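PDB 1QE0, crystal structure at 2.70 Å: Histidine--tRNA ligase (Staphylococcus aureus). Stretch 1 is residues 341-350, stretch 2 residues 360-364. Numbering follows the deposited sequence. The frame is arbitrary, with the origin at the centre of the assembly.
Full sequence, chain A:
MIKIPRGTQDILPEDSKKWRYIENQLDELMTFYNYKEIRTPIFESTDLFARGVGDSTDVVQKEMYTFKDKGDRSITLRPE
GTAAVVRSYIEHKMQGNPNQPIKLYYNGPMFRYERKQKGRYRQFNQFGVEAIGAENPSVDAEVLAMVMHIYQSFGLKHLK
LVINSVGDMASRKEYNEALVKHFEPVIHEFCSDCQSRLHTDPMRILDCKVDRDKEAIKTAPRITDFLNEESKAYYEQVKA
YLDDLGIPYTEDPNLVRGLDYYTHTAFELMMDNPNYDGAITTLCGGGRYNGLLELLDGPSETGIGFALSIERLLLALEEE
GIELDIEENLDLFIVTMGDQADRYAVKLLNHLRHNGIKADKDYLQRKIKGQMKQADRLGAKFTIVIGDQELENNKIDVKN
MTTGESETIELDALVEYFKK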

# COMPACT_ATOMS: atom_id res chain seq x y z
N ALA A 341 25.10 17.62 28.54
CA ALA A 341 24.56 16.29 28.36
C ALA A 341 23.53 16.31 27.25
O ALA A 341 23.52 15.42 26.40
CB ALA A 341 23.95 15.81 29.64
N ASP A 342 22.70 17.34 27.23
CA ASP A 342 21.69 17.43 26.19
C ASP A 342 22.21 17.56 24.77
O ASP A 342 21.63 17.01 23.83
CB ASP A 342 20.75 18.57 26.44
CG ASP A 342 19.69 18.64 25.39
OD1 ASP A 342 19.80 19.53 24.51
OD2 ASP A 342 18.81 17.74 25.40
N ARG A 343 23.27 18.34 24.59
CA ARG A 343 23.84 18.53 23.28
C ARG A 343 24.54 17.28 22.83
O ARG A 343 24.73 17.09 21.64
CB ARG A 343 24.76 19.74 23.26
CG ARG A 343 23.97 21.04 23.35
CD ARG A 343 24.84 22.22 23.03
NE ARG A 343 25.67 22.58 24.18
CZ ARG A 343 25.38 23.55 25.03
NH1 ARG A 343 26.20 23.81 26.04
NH2 ARG A 343 24.26 24.27 24.88
N TYR A 344 24.85 16.41 23.79
CA TYR A 344 25.50 15.14 23.49
C TYR A 344 24.45 14.15 23.02
O TYR A 344 24.73 13.27 22.21
CB TYR A 344 26.16 14.58 24.73
CG TYR A 344 26.77 13.23 24.48
CD1 TYR A 344 28.01 13.12 23.90
CD2 TYR A 344 26.07 12.06 24.80
CE1 TYR A 344 28.55 11.89 23.65
CE2 TYR A 344 26.61 10.83 24.56
CZ TYR A 344 27.84 10.75 23.99
OH TYR A 344 28.43 9.53 23.82
N ALA A 345 23.26 14.25 23.60
CA ALA A 345 22.15 13.40 23.26
C ALA A 345 21.82 13.59 21.81
O ALA A 345 21.28 12.67 21.21
CB ALA A 345 20.97 13.77 24.09
N VAL A 346 22.08 14.79 21.27
CA VAL A 346 21.80 15.09 19.85
C VAL A 346 22.66 14.28 18.90
O VAL A 346 22.14 13.65 18.00
CB VAL A 346 21.89 16.62 19.51
CG1 VAL A 346 21.67 16.84 18.03
CG2 VAL A 346 20.80 17.38 20.25
N LYS A 347 23.97 14.27 19.10
CA LYS A 347 24.85 13.47 18.28
C LYS A 347 24.47 12.00 18.48
O LYS A 347 24.32 11.25 17.52
CB LYS A 347 26.31 13.66 18.70
CG LYS A 347 26.80 15.09 18.88
CD LYS A 347 28.28 15.07 19.29
CE LYS A 347 28.75 16.40 19.79
NZ LYS A 347 28.48 16.64 21.22
N LEU A 348 24.30 11.59 19.74
CA LEU A 348 23.93 10.21 20.10
C LEU A 348 22.72 9.69 19.32
O LEU A 348 22.74 8.61 18.76
CB LEU A 348 23.64 10.11 21.60
CG LEU A 348 23.32 8.73 22.20
CD1 LEU A 348 24.47 7.77 21.93
CD2 LEU A 348 23.07 8.82 23.70
N LEU A 349 21.65 10.48 19.32
CA LEU A 349 20.41 10.17 18.63
C LEU A 349 20.66 9.95 17.16
O LEU A 349 20.15 9.01 16.56
CB LEU A 349 19.50 11.36 18.78
CG LEU A 349 18.12 11.02 19.20
CD1 LEU A 349 18.24 10.06 20.27
CD2 LEU A 349 17.46 12.27 19.69
N ASN A 350 21.37 10.89 16.55
CA ASN A 350 21.72 10.83 15.15
C ASN A 350 22.46 9.51 14.94
O ASN A 350 22.23 8.80 13.96
CB ASN A 350 22.61 12.01 14.85
CG ASN A 350 23.46 11.83 13.61
OD1 ASN A 350 22.92 11.74 12.50
ND2 ASN A 350 24.79 11.80 13.79
N ASP A 360 14.69 8.34 20.88
CA ASP A 360 14.11 9.67 20.93
C ASP A 360 14.52 10.27 22.22
O ASP A 360 14.86 9.56 23.14
CB ASP A 360 12.61 9.68 20.79
CG ASP A 360 12.13 10.87 19.99
OD1 ASP A 360 10.90 11.09 19.87
OD2 ASP A 360 13.00 11.60 19.49
N LYS A 361 14.62 11.59 22.24
CA LYS A 361 15.04 12.30 23.42
C LYS A 361 13.95 13.28 23.81
O LYS A 361 12.83 13.20 23.29
CB LYS A 361 16.36 13.03 23.15
CG LYS A 361 16.27 14.19 22.17
CD LYS A 361 17.61 14.88 21.93
CE LYS A 361 18.11 15.56 23.18
NZ LYS A 361 17.12 16.53 23.59
N ASP A 362 14.25 14.18 24.73
CA ASP A 362 13.24 15.14 25.18
C ASP A 362 13.44 16.58 24.71
O ASP A 362 14.39 17.27 25.09
CB ASP A 362 13.13 15.12 26.69
CG ASP A 362 12.20 16.17 27.22
OD1 ASP A 362 12.70 17.05 27.95
OD2 ASP A 362 10.97 16.12 26.89
N TYR A 363 12.56 16.99 23.81
CA TYR A 363 12.54 18.36 23.34
C TYR A 363 11.65 18.96 24.44
O TYR A 363 11.54 18.34 25.49
CB TYR A 363 11.94 18.36 21.96
CG TYR A 363 12.78 17.49 21.03
CD1 TYR A 363 14.08 17.85 20.73
CD2 TYR A 363 12.30 16.29 20.53
CE1 TYR A 363 14.89 17.04 19.95
CE2 TYR A 363 13.11 15.46 19.74
CZ TYR A 363 14.41 15.85 19.47
OH TYR A 363 15.25 15.05 18.76
N LEU A 364 11.07 20.14 24.32
CA LEU A 364 10.21 20.57 25.48
C LEU A 364 10.87 20.78 26.89
O LEU A 364 10.19 21.20 27.82
CB LEU A 364 9.01 19.60 25.66
CG LEU A 364 7.57 19.95 25.24
CD1 LEU A 364 7.42 20.10 23.75
CD2 LEU A 364 6.69 18.85 25.71

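Stretch 1 is a piece of helix, and stretch 2 begins as a strand. Together they bury 260 Å² of surface, counting both sides. Lys-361 has the largest share, 93 Å², and Leu-349 follows with 76 Å². The lysine side chain points toward the helix and touches Asp-342, Ala-345, Val-346 and Leu-349.

The polar centre is a salt bridge. Lys-361 NZ donates a hydrogen bond to Asp-342 OD2 at 2.8 Å. The CA-to-CB bond of Asp-342 points sideways to stretch 2. Its chi1 is t, and the end of the side chain comes nearer, which puts the carboxylate within reach of the ammonium group. Lys-361 is not fully extended. Its chi1 is p, chi2 is t, and chi3 and chi4 are both m. The chain reaches across to the helix at a slant, bringing CE to Ala-345 CB, and the m values of chi3 and chi4 turn NZ to Asp-342 OD2.

The ammonium group has a second acceptor close to home. Lys-361 NZ donates a weak hydrogen bond to the backbone oxygen Asp-362 O at 3.2 Å. A buried lysine needs such partners, because its charge is costly to place away from solvent. Here one carboxylate balances the charge, and a carbonyl adds to its coordination. Asp-342 OD2 is also hydrogen-bonded elsewhere in the structure, so this oxygen does not depend on the lysine alone.

The aliphatic part of Lys-361 packs against apolar side chains of the helix. Ala-345 CB lies 3.5 Å from Lys-361 CE. Alanine suits this place: its small methyl group points toward the strand and lets the lysine chain pass close to the helix. Val-346 CG2 is more distant, 4.4 Å from Lys-361 CE.

Leu-349 covers the near end of the same chain. Leu-349 CD2 lies 3.4 Å from Lys-361 CG, and 3.7 Å from Tyr-363 OH. Leu-349 CD1 lies 4.0 Å from the backbone nitrogen Asp-360 N. Leu-349 points toward stretch 2 and is buried. The branched side chain is large enough to reach all three residues. Its chi1, -133°, lies between the usual wells.

The CA-to-CB bonds of Asp-360 and Tyr-363 point away from the helix, though the ends of both side chains come nearer. Their polar atoms are satisfied by other partners. Asp-360 OD2 accepts a weak hydrogen bond from Lys-361 N at 3.2 Å, and both of its carboxylate oxygens are hydrogen-bonded elsewhere in the structure. Tyr-363 OH is hydrogen-bonded elsewhere in the structure. Its contact with Leu-349 CD2 is packing, because a methyl group is no hydrogen-bond partner. The carboxylate of Asp-362 bonds to a neighbouring part of the chain and stays clear of the helix.

The helix backbone meets its own needs along this face. Ala-345 N donates to Ala-341 O at 3.0 Å, and Leu-349 N to Ala-345 O at 2.9 Å. The bond from Lys-361 NZ to Asp-342 OD2, part of the salt bridge, is the only hydrogen bond between the stretches. The rest is packing, chiefly of Ala-345 and Leu-349 against the lysine chain, with Leu-349 also touching Asp-360 and Tyr-363.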